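Local coordinates for serpin 2 (Anopheles gambiae, PDB 3PZF), which inhibits clip-domain serine proteases such as CLIPB9 and thereby restrains the melanization immune response in mosquito hemolymph, at residues A[20-25]-A[87-92]; A[26-31]-A[301-306]; A[47-52]-A[75-80]; A[54-59]-A[69-74]. All blocks are in the same frame, centred on the assembly; numbering follows the deposited sequence.

How the contacts relate
From the N terminus, residues 20-25 lead into helix 24-35, and residues 26-31 continue it. Contact 1 ties the turn leading into this helix to helix 83-98, closing a loop of about 60 residues. Contact 2 joins its next turns to the end of helix 297-302, much later in the chain, so the two closures cross. Contacts 3 and 4 both start from helix 45-58 and sit one within the other: 54-59 meets 69-74 as the inner closure, 47-52 meets 75-80 around it, and both fall within the spans of contacts 1 and 2. Phe25, Leu52, Leu74 and Ile305 link the groups, binding this helical part of the serpin fold together.

Contact 1: A[20-25]-A[87-92]; sequences QRQNEF and RSYYKQ
Gln22 and Tyr89 approach from opposite directions, the amide meeting the phenol end obliquely. The close part is Gln22 NE2 and CD against Tyr89 OH and CZ, with Gln22 CB and CG also lying near the hydroxyl. Gln22 NE2 lies 2.9 Å from Tyr89 OH, yet the angle is too poor for a hydrogen bond. The same NE2 is 3.4 Å from Tyr89 CZ; the amide and ring planes are 6° apart, but NE2 comes to the ring obliquely. Tyr89 has CG anti to the backbone N (chi1 -179°), which carries the phenol away from helix 83-98 toward the chain entering helix 24-35. Within its own helix the Tyr89 ring is backed by Tyr90, over the centre of one face of which Tyr89 CD2 sits. Toward solvent the packing thins out. Gln22 is exposed at the centre of an inverse gamma turn, and it reaches across with an extended chain. The two segments bury just 87 Å² between them. Gln79, from the loop before helix 83-98, also touches Tyr89. Gln22 NE2 has a hydrogen-bond partner in Gln79 OE1, so its closeness to Tyr89 OH is better read as polar proximity than as a directed bond.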
# COMPACT_ATOMS: atom_id res chain seq x y z
N GLN A 20 -8.33 -8.51 15.10
CA GLN A 20 -9.17 -7.60 14.35
C GLN A 20 -8.23 -6.58 13.76
O GLN A 20 -7.50 -5.88 14.48
CB GLN A 20 -10.26 -6.92 15.20
CG GLN A 20 -11.55 -7.78 15.36
CD GLN A 20 -12.53 -7.22 16.41
OE1 GLN A 20 -12.34 -6.11 16.92
NE2 GLN A 20 -13.58 -7.99 16.73
N ARG A 21 -8.24 -6.51 12.44
CA ARG A 21 -7.44 -5.52 11.73
C ARG A 21 -7.93 -4.10 11.98
O ARG A 21 -9.14 -3.84 11.93
CB ARG A 21 -7.53 -5.83 10.25
CG ARG A 21 -6.94 -7.19 9.92
CD ARG A 21 -7.30 -7.65 8.50
NE ARG A 21 -6.75 -8.98 8.25
CZ ARG A 21 -7.29 -10.12 8.69
NH1 ARG A 21 -8.43 -10.10 9.40
NH2 ARG A 21 -6.69 -11.27 8.43
N GLN A 22 -7.01 -3.17 12.23
CA GLN A 22 -7.39 -1.76 12.32
C GLN A 22 -7.34 -1.17 10.90
O GLN A 22 -6.47 -0.34 10.58
CB GLN A 22 -6.44 -0.99 13.26
CG GLN A 22 -6.55 -1.45 14.69
CD GLN A 22 -5.70 -0.64 15.64
OE1 GLN A 22 -5.46 -1.07 16.77
NE2 GLN A 22 -5.23 0.52 15.20
N ASN A 23 -8.26 -1.61 10.05
CA ASN A 23 -8.15 -1.30 8.63
C ASN A 23 -9.32 -0.46 8.13
O ASN A 23 -9.55 -0.38 6.92
CB ASN A 23 -8.02 -2.59 7.80
CG ASN A 23 -9.21 -3.52 7.98
OD1 ASN A 23 -10.09 -3.27 8.83
ND2 ASN A 23 -9.24 -4.62 7.23
N GLU A 24 -10.02 0.20 9.05
CA GLU A 24 -11.15 1.04 8.67
C GLU A 24 -10.74 2.11 7.67
O GLU A 24 -11.34 2.27 6.61
CB GLU A 24 -11.78 1.70 9.91
CG GLU A 24 -12.43 0.72 10.90
CD GLU A 24 -11.44 0.04 11.85
OE1 GLU A 24 -10.27 0.49 11.97
OE2 GLU A 24 -11.85 -0.95 12.49
N PHE A 25 -9.72 2.89 8.03
CA PHE A 25 -9.23 3.94 7.14
C PHE A 25 -8.67 3.31 5.86
O PHE A 25 -8.95 3.77 4.76
CB PHE A 25 -8.12 4.77 7.79
CG PHE A 25 -7.46 5.70 6.82
CD1 PHE A 25 -8.06 6.91 6.49
CD2 PHE A 25 -6.33 5.31 6.13
CE1 PHE A 25 -7.48 7.75 5.55
CE2 PHE A 25 -5.75 6.13 5.18
CZ PHE A 25 -6.33 7.36 4.89
N ARG A 87 3.26 6.57 18.68
CA ARG A 87 4.62 6.29 18.28
C ARG A 87 4.96 4.81 18.42
O ARG A 87 5.46 4.22 17.48
CB ARG A 87 5.60 7.13 19.09
CG ARG A 87 5.60 8.59 18.65
CD ARG A 87 6.29 9.50 19.72
NE ARG A 87 6.14 10.91 19.34
CZ ARG A 87 6.56 11.93 20.08
NH1 ARG A 87 7.17 11.72 21.23
NH2 ARG A 87 6.37 13.18 19.66
N SER A 88 4.70 4.20 19.58
CA SER A 88 5.10 2.81 19.78
C SER A 88 4.31 1.88 18.87
O SER A 88 4.84 0.90 18.39
CB SER A 88 4.97 2.37 21.25
OG SER A 88 3.67 2.60 21.74
N TYR A 89 3.06 2.22 18.60
CA TYR A 89 2.22 1.44 17.70
C TYR A 89 2.78 1.43 16.29
O TYR A 89 3.02 0.36 15.74
CB TYR A 89 0.80 2.02 17.64
CG TYR A 89 -0.15 1.26 16.74
CD1 TYR A 89 -0.66 0.03 17.14
CD2 TYR A 89 -0.56 1.77 15.53
CE1 TYR A 89 -1.53 -0.68 16.35
CE2 TYR A 89 -1.43 1.05 14.70
CZ TYR A 89 -1.92 -0.17 15.14
OH TYR A 89 -2.79 -0.91 14.37
N TYR A 90 2.92 2.61 15.69
CA TYR A 90 3.41 2.67 14.32
C TYR A 90 4.84 2.16 14.23
O TYR A 90 5.21 1.53 13.25
CB TYR A 90 3.23 4.06 13.70
CG TYR A 90 1.80 4.29 13.34
CD1 TYR A 90 1.21 3.56 12.31
CD2 TYR A 90 1.00 5.18 14.05
CE1 TYR A 90 -0.10 3.74 11.98
CE2 TYR A 90 -0.32 5.38 13.72
CZ TYR A 90 -0.87 4.63 12.68
OH TYR A 90 -2.18 4.77 12.29
N LYS A 91 5.62 2.39 15.27
CA LYS A 91 6.99 1.94 15.25
C LYS A 91 7.04 0.40 15.24
O LYS A 91 7.84 -0.21 14.53
CB LYS A 91 7.73 2.50 16.47
CG LYS A 91 9.20 2.17 16.51
CD LYS A 91 9.86 2.82 17.75
CE LYS A 91 11.00 1.97 18.27
NZ LYS A 91 12.19 2.08 17.41
N GLN A 92 6.18 -0.23 16.04
CA GLN A 92 6.15 -1.68 16.13
C GLN A 92 5.75 -2.28 14.79
O GLN A 92 6.38 -3.23 14.31
CB GLN A 92 5.15 -2.15 17.19
CG GLN A 92 4.88 -3.64 17.12
CD GLN A 92 3.96 -4.17 18.21
OE1 GLN A 92 3.75 -5.38 18.33
NE2 GLN A 92 3.41 -3.27 19.02

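Contact 2: A[26-31]-A[301-306]; sequences DLMFVK and QQVGIR
Met28 overlaps Val303 obliquely, the end of its thioether chain lying over the valine branch point. Its SD is 4.1 Å from Val303 CB, and CE stands equally near the same carbon. Further back, Met28 CG is 4.1 Å from Val303 CG1. The bend at the thioether (chi3 58°) brings the terminal methyl round beside the valine, where a straight chain would have carried it onward. Phe29 takes the other methyl: Val303 CG2 meets ring atom CD1 of Phe29 at 4.2 Å, at the edge of the ring and near its plane. One valine is therefore shared between an exposed methionine and a buried phenylalanine, with packing that is apolar and not especially close. On the inner side, Phe29 continues into Val48 of helix 45-58 and into Leu296, Pro299 and Leu300, while Ile305 reaches Leu52 and Phe25. Val303 is offered to helix 24-35 at the point where its own helix stops. Gly304, with a positive phi of 105°, turns the chain there, and Ile305 N bonds back to Leu300 O. Such a glycine-closed helix end, docked here on the side of a second serpin helix, is a Schellman motif.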
# COMPACT_ATOMS: atom_id res chain seq x y z
N ASP A 26 -7.89 2.24 6.01
CA ASP A 26 -7.26 1.58 4.84
C ASP A 26 -8.29 1.24 3.78
O ASP A 26 -8.13 1.61 2.60
CB ASP A 26 -6.56 0.28 5.27
CG ASP A 26 -5.56 0.52 6.40
OD1 ASP A 26 -6.00 0.94 7.49
OD2 ASP A 26 -4.36 0.23 6.22
N LEU A 27 -9.35 0.54 4.18
CA LEU A 27 -10.39 0.11 3.25
C LEU A 27 -11.13 1.30 2.64
O LEU A 27 -11.41 1.29 1.45
CB LEU A 27 -11.36 -0.85 3.94
CG LEU A 27 -10.68 -2.15 4.37
CD1 LEU A 27 -11.62 -3.10 5.12
CD2 LEU A 27 -10.10 -2.84 3.14
N MET A 28 -11.46 2.30 3.44
CA MET A 28 -12.07 3.53 2.92
C MET A 28 -11.20 4.19 1.84
O MET A 28 -11.68 4.56 0.77
CB MET A 28 -12.35 4.51 4.08
CG MET A 28 -12.93 5.85 3.65
SD MET A 28 -13.10 7.04 5.03
CE MET A 28 -11.41 7.17 5.61
N PHE A 29 -9.91 4.32 2.10
CA PHE A 29 -9.04 5.03 1.17
C PHE A 29 -8.79 4.19 -0.10
O PHE A 29 -8.72 4.72 -1.21
CB PHE A 29 -7.70 5.32 1.85
CG PHE A 29 -6.82 6.25 1.08
CD1 PHE A 29 -7.12 7.60 1.00
CD2 PHE A 29 -5.67 5.77 0.45
CE1 PHE A 29 -6.29 8.47 0.29
CE2 PHE A 29 -4.83 6.63 -0.25
CZ PHE A 29 -5.15 7.98 -0.33
N VAL A 30 -8.62 2.90 0.07
CA VAL A 30 -8.45 1.99 -1.07
C VAL A 30 -9.66 2.12 -1.98
O VAL A 30 -9.52 2.24 -3.20
CB VAL A 30 -8.29 0.54 -0.60
CG1 VAL A 30 -8.69 -0.43 -1.71
CG2 VAL A 30 -6.83 0.30 -0.18
N LYS A 31 -10.85 2.12 -1.41
CA LYS A 31 -12.06 2.17 -2.24
C LYS A 31 -12.13 3.46 -3.04
O LYS A 31 -12.56 3.46 -4.20
CB LYS A 31 -13.32 2.05 -1.38
CG LYS A 31 -13.55 0.67 -0.80
CD LYS A 31 -15.01 0.54 -0.44
CE LYS A 31 -15.23 -0.06 0.91
NZ LYS A 31 -16.70 -0.16 1.15
N GLN A 301 -8.71 14.39 0.41
CA GLN A 301 -9.77 15.39 0.56
C GLN A 301 -11.13 14.73 0.36
O GLN A 301 -12.07 15.00 1.09
CB GLN A 301 -9.57 16.54 -0.43
CG GLN A 301 -8.43 17.49 -0.02
CD GLN A 301 -8.10 18.56 -1.04
OE1 GLN A 301 -7.60 19.63 -0.69
NE2 GLN A 301 -8.35 18.28 -2.31
N GLN A 302 -11.20 13.83 -0.61
CA GLN A 302 -12.45 13.14 -0.90
C GLN A 302 -12.94 12.31 0.28
O GLN A 302 -14.13 12.20 0.51
CB GLN A 302 -12.31 12.27 -2.15
CG GLN A 302 -12.25 13.07 -3.43
CD GLN A 302 -13.46 13.98 -3.62
OE1 GLN A 302 -14.59 13.52 -3.65
NE2 GLN A 302 -13.21 15.28 -3.74
N VAL A 303 -12.02 11.74 1.06
CA VAL A 303 -12.43 10.90 2.18
C VAL A 303 -12.50 11.69 3.50
O VAL A 303 -12.65 11.08 4.56
CB VAL A 303 -11.51 9.67 2.35
CG1 VAL A 303 -11.58 8.76 1.13
CG2 VAL A 303 -10.08 10.11 2.64
N GLY A 304 -12.41 13.01 3.45
CA GLY A 304 -12.65 13.85 4.62
C GLY A 304 -11.42 14.45 5.29
O GLY A 304 -11.54 15.13 6.31
N ILE A 305 -10.25 14.19 4.73
CA ILE A 305 -9.01 14.76 5.27
C ILE A 305 -8.66 16.02 4.48
O ILE A 305 -8.02 15.96 3.43
CB ILE A 305 -7.88 13.72 5.22
CG1 ILE A 305 -8.29 12.49 6.02
CG2 ILE A 305 -6.59 14.32 5.78
CD1 ILE A 305 -7.28 11.38 5.99
N ARG A 306 -9.11 17.17 4.99
CA ARG A 306 -9.10 18.40 4.21
C ARG A 306 -8.36 19.55 4.89
O ARG A 306 -7.73 20.37 4.23
CB ARG A 306 -10.55 18.82 3.91
CG ARG A 306 -11.43 17.68 3.35
CD ARG A 306 -12.84 18.15 2.98
NE ARG A 306 -13.07 18.15 1.53
CZ ARG A 306 -13.83 17.27 0.87
NH1 ARG A 306 -14.46 16.30 1.52
NH2 ARG A 306 -13.97 17.37 -0.45

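Contact 3: A[47-52]-A[75-80]; sequences SVKILL and SSVIQN
Val77 and its two partners, Lys49 and Leu52, carry no ring, and the flat group that takes part is the backbone carbonyl of Lys49, whose O lies 3.7 Å from Val77 CG1. Aromatic groups stand at the border: the Phe25 ring touches both Lys49 and Leu52, and Tyr90 gives its hydroxyl to a hydrogen bond with Val77 O. Within this frame the valine does nearly all the touching. Its CG2 lies against the aliphatic stem of Lys49, 3.7 Å from CG and 3.7 Å from CD, with Lys49 CB a little further off, so the lysine runs obliquely across the methyl. Leu52, one helical turn on, crosses Val77 at about a right angle, its CD1 4.0 Å from the same CG2. The other methyl, CG1, points back to the helix and comes 4.2 Å from Leu52 CB. The Lys49 chain, bent at chi3 (-70°), runs away from the leucine to helix 24-35, where NZ forms a salt bridge with Asp26 OD1. The Lys49 carbonyl is also taken up within its helix, by Thr53 OG1. The contact joins helix 45-58 to the loop that follows helix 69-73, in the buried helical part of the serpin. Its chemistry is divided along one side chain: the lysine methylenes pack as hydrocarbon on Val77, while the charge is paired beyond them, probably easing the cost of burying the ammonium group.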
# COMPACT_ATOMS: atom_id res chain seq x y z
N SER A 47 1.12 2.73 4.72
CA SER A 47 2.08 3.83 4.57
C SER A 47 1.37 5.16 4.54
O SER A 47 1.90 6.15 5.01
CB SER A 47 2.92 3.65 3.29
OG SER A 47 3.79 2.52 3.46
N VAL A 48 0.17 5.20 3.98
CA VAL A 48 -0.59 6.44 3.99
C VAL A 48 -0.86 6.86 5.43
O VAL A 48 -0.77 8.04 5.76
CB VAL A 48 -1.91 6.35 3.20
CG1 VAL A 48 -2.70 7.67 3.30
CG2 VAL A 48 -1.63 6.04 1.74
N LYS A 49 -1.16 5.90 6.29
CA LYS A 49 -1.43 6.26 7.68
C LYS A 49 -0.17 6.80 8.36
O LYS A 49 -0.24 7.72 9.17
CB LYS A 49 -2.02 5.08 8.45
CG LYS A 49 -3.33 4.61 7.80
CD LYS A 49 -4.14 3.72 8.79
CE LYS A 49 -3.50 2.37 9.04
NZ LYS A 49 -4.47 1.45 9.81
N ILE A 50 0.99 6.23 8.02
CA ILE A 50 2.26 6.78 8.51
C ILE A 50 2.42 8.27 8.09
O ILE A 50 2.85 9.11 8.91
CB ILE A 50 3.48 5.98 7.97
CG1 ILE A 50 3.49 4.54 8.52
CG2 ILE A 50 4.79 6.67 8.37
CD1 ILE A 50 3.48 4.46 10.01
N LEU A 51 2.11 8.59 6.84
CA LEU A 51 2.23 9.97 6.34
C LEU A 51 1.33 10.91 7.12
O LEU A 51 1.72 12.01 7.52
CB LEU A 51 1.82 10.06 4.85
CG LEU A 51 2.64 9.17 3.93
CD1 LEU A 51 2.27 9.42 2.44
CD2 LEU A 51 4.10 9.46 4.19
N LEU A 52 0.10 10.46 7.32
CA LEU A 52 -0.87 11.24 8.07
C LEU A 52 -0.44 11.43 9.52
O LEU A 52 -0.64 12.49 10.08
CB LEU A 52 -2.25 10.59 8.01
CG LEU A 52 -2.87 10.54 6.61
CD1 LEU A 52 -4.18 9.73 6.66
CD2 LEU A 52 -3.11 11.96 6.11
N SER A 75 -8.11 11.55 12.83
CA SER A 75 -8.53 10.78 14.01
C SER A 75 -8.41 9.27 13.86
O SER A 75 -7.79 8.62 14.70
CB SER A 75 -9.98 11.08 14.34
OG SER A 75 -10.85 10.48 13.39
N SER A 76 -9.03 8.72 12.82
CA SER A 76 -9.14 7.27 12.68
C SER A 76 -7.79 6.63 12.36
O SER A 76 -7.70 5.44 12.08
CB SER A 76 -10.13 6.93 11.57
OG SER A 76 -9.67 7.39 10.31
N VAL A 77 -6.75 7.45 12.40
CA VAL A 77 -5.41 6.99 12.15
C VAL A 77 -4.56 7.08 13.41
O VAL A 77 -3.56 6.39 13.55
CB VAL A 77 -4.80 7.87 11.02
CG1 VAL A 77 -3.31 8.14 11.24
CG2 VAL A 77 -5.06 7.24 9.67
N ILE A 78 -4.97 7.92 14.36
CA ILE A 78 -4.22 8.11 15.59
C ILE A 78 -4.71 7.15 16.68
O ILE A 78 -5.88 6.80 16.70
CB ILE A 78 -4.35 9.58 16.10
CG1 ILE A 78 -3.77 10.55 15.06
CG2 ILE A 78 -3.70 9.76 17.48
CD1 ILE A 78 -2.40 10.15 14.50
N GLN A 79 -3.80 6.76 17.58
CA GLN A 79 -4.12 5.78 18.61
C GLN A 79 -4.56 6.45 19.89
O GLN A 79 -3.76 7.08 20.58
CB GLN A 79 -2.90 4.90 18.90
CG GLN A 79 -2.43 4.09 17.71
CD GLN A 79 -3.54 3.27 17.08
OE1 GLN A 79 -3.74 3.34 15.87
NE2 GLN A 79 -4.26 2.50 17.89
N ASN A 80 -5.84 6.31 20.22
CA ASN A 80 -6.40 6.87 21.45
C ASN A 80 -5.91 8.30 21.73
O ASN A 80 -5.77 8.70 22.89
CB ASN A 80 -6.05 5.97 22.64

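Contact 4: A[54-59]-A[69-74]; sequences LIYEAS and NTKREL
Tyr56 runs from helix 45-58 along the flank of helix 69-73, meeting first Leu74 and then Lys71. At its base, CB touches Leu74 CD1 at 3.6 Å, and the backbone CA is just as near that methyl. Next along, ring atom CD1 of Tyr56 is 3.9 Å from Leu74 CB; the two side chains slide past each other in opposite directions, with Leu74 CD1 in the plane of the ring, at its edge. At CE1 the partner changes to Lys71, whose CA lies 3.7 Å away, again at the edge and in plane. CZ follows, near Lys71 CG. Finally the hydroxyl OH reaches the lysine stem, 3.6 Å from CG and 3.3 Å from CE. Having CG anti to the backbone N (chi1 -174°) is what lays the tyrosine along the second helix. In the serpin fold the chain returns here after helix 45-58, and the short helix 69-73 packs beside that helix. The Lys71 chain is fully extended, so its methylenes pass obliquely by the phenol end and its NZ goes on to hydrogen-bond Phe63 O in the intervening loop. Leu74 CD1 also reaches Ile55, lying 4.3 Å from its CG2. At the other end of the interface Thr70 turns its methyl to the helix end: CG2 is 3.9 Å from Ser59 OG, a hydroxyl that makes a weak hydrogen bond with Thr61 N. Glu73 faces elsewhere, its OE1 accepting from the backbone nitrogens of Arg306 and Glu307.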
# COMPACT_ATOMS: atom_id res chain seq x y z
N LEU A 54 2.70 11.43 10.56
CA LEU A 54 3.82 12.43 10.58
C LEU A 54 3.28 13.85 10.51
O LEU A 54 3.80 14.76 11.16
CB LEU A 54 4.78 12.17 9.43
CG LEU A 54 5.71 10.96 9.66
CD1 LEU A 54 6.25 10.48 8.32
CD2 LEU A 54 6.88 11.30 10.64
N ILE A 55 2.24 14.04 9.73
CA ILE A 55 1.65 15.36 9.62
C ILE A 55 0.97 15.73 10.92
O ILE A 55 1.08 16.89 11.37
CB ILE A 55 0.66 15.42 8.44
CG1 ILE A 55 1.44 15.34 7.12
CG2 ILE A 55 -0.16 16.70 8.52
CD1 ILE A 55 0.56 15.18 5.85
N TYR A 56 0.31 14.76 11.55
CA TYR A 56 -0.24 14.95 12.90
C TYR A 56 0.84 15.38 13.90
O TYR A 56 0.64 16.33 14.64
CB TYR A 56 -0.94 13.66 13.35
CG TYR A 56 -1.68 13.77 14.67
CD1 TYR A 56 -2.90 14.41 14.74
CD2 TYR A 56 -1.16 13.20 15.82
CE1 TYR A 56 -3.60 14.49 15.94
CE2 TYR A 56 -1.84 13.28 17.03
CZ TYR A 56 -3.06 13.92 17.08
OH TYR A 56 -3.75 14.01 18.27
N GLU A 57 1.98 14.70 13.90
CA GLU A 57 3.09 15.02 14.79
C GLU A 57 3.62 16.44 14.54
O GLU A 57 4.07 17.12 15.48
CB GLU A 57 4.23 14.01 14.57
CG GLU A 57 3.93 12.60 15.15
CD GLU A 57 4.45 12.41 16.58
OE1 GLU A 57 4.75 13.43 17.29
OE2 GLU A 57 4.56 11.23 16.99
N ALA A 58 3.54 16.89 13.30
CA ALA A 58 4.07 18.22 12.93
C ALA A 58 3.11 19.33 13.30
O ALA A 58 3.49 20.50 13.37
CB ALA A 58 4.33 18.29 11.44
N SER A 59 1.85 18.98 13.51
CA SER A 59 0.83 19.97 13.81
C SER A 59 0.74 20.34 15.28
O SER A 59 0.86 19.49 16.17
CB SER A 59 -0.54 19.47 13.36
OG SER A 59 -1.54 20.26 13.98
N ASN A 69 -9.53 21.18 13.75
CA ASN A 69 -10.08 20.29 12.73
C ASN A 69 -9.02 19.35 12.17
O ASN A 69 -9.35 18.28 11.68
CB ASN A 69 -10.73 21.08 11.60
CG ASN A 69 -12.24 21.00 11.64
OD1 ASN A 69 -12.82 20.35 12.51
ND2 ASN A 69 -12.89 21.67 10.69
N THR A 70 -7.75 19.75 12.25
CA THR A 70 -6.66 18.85 11.85
C THR A 70 -6.56 17.67 12.82
O THR A 70 -6.65 16.52 12.41
CB THR A 70 -5.31 19.57 11.85
OG1 THR A 70 -5.26 20.50 10.77
CG2 THR A 70 -4.17 18.55 11.72
N LYS A 71 -6.36 17.97 14.10
CA LYS A 71 -6.33 16.90 15.11
C LYS A 71 -7.54 16.01 14.95
O LYS A 71 -7.43 14.79 14.96
CB LYS A 71 -6.28 17.47 16.53
CG LYS A 71 -6.35 16.39 17.62
CD LYS A 71 -6.09 16.93 19.01
CE LYS A 71 -5.85 15.80 20.00
NZ LYS A 71 -5.61 16.32 21.37
N ARG A 72 -8.70 16.64 14.78
CA ARG A 72 -9.97 15.92 14.70
C ARG A 72 -10.04 14.99 13.51
O ARG A 72 -10.46 13.85 13.64
CB ARG A 72 -11.14 16.91 14.65
N GLU A 73 -9.63 15.48 12.34
CA GLU A 73 -9.78 14.72 11.09
C GLU A 73 -8.77 13.58 10.99
O GLU A 73 -9.08 12.54 10.45
CB GLU A 73 -9.64 15.64 9.86
CG GLU A 73 -10.88 16.48 9.57
CD GLU A 73 -10.65 17.54 8.51
OE1 GLU A 73 -9.57 17.56 7.89
OE2 GLU A 73 -11.57 18.37 8.30
N LEU A 74 -7.56 13.79 11.50
CA LEU A 74 -6.53 12.76 11.42
C LEU A 74 -6.85 11.63 12.42
O LEU A 74 -5.97 10.84 12.76
CB LEU A 74 -5.14 13.36 11.68
CG LEU A 74 -4.72 14.46 10.69
CD1 LEU A 74 -3.33 15.04 10.98
CD2 LEU A 74 -4.78 13.89 9.30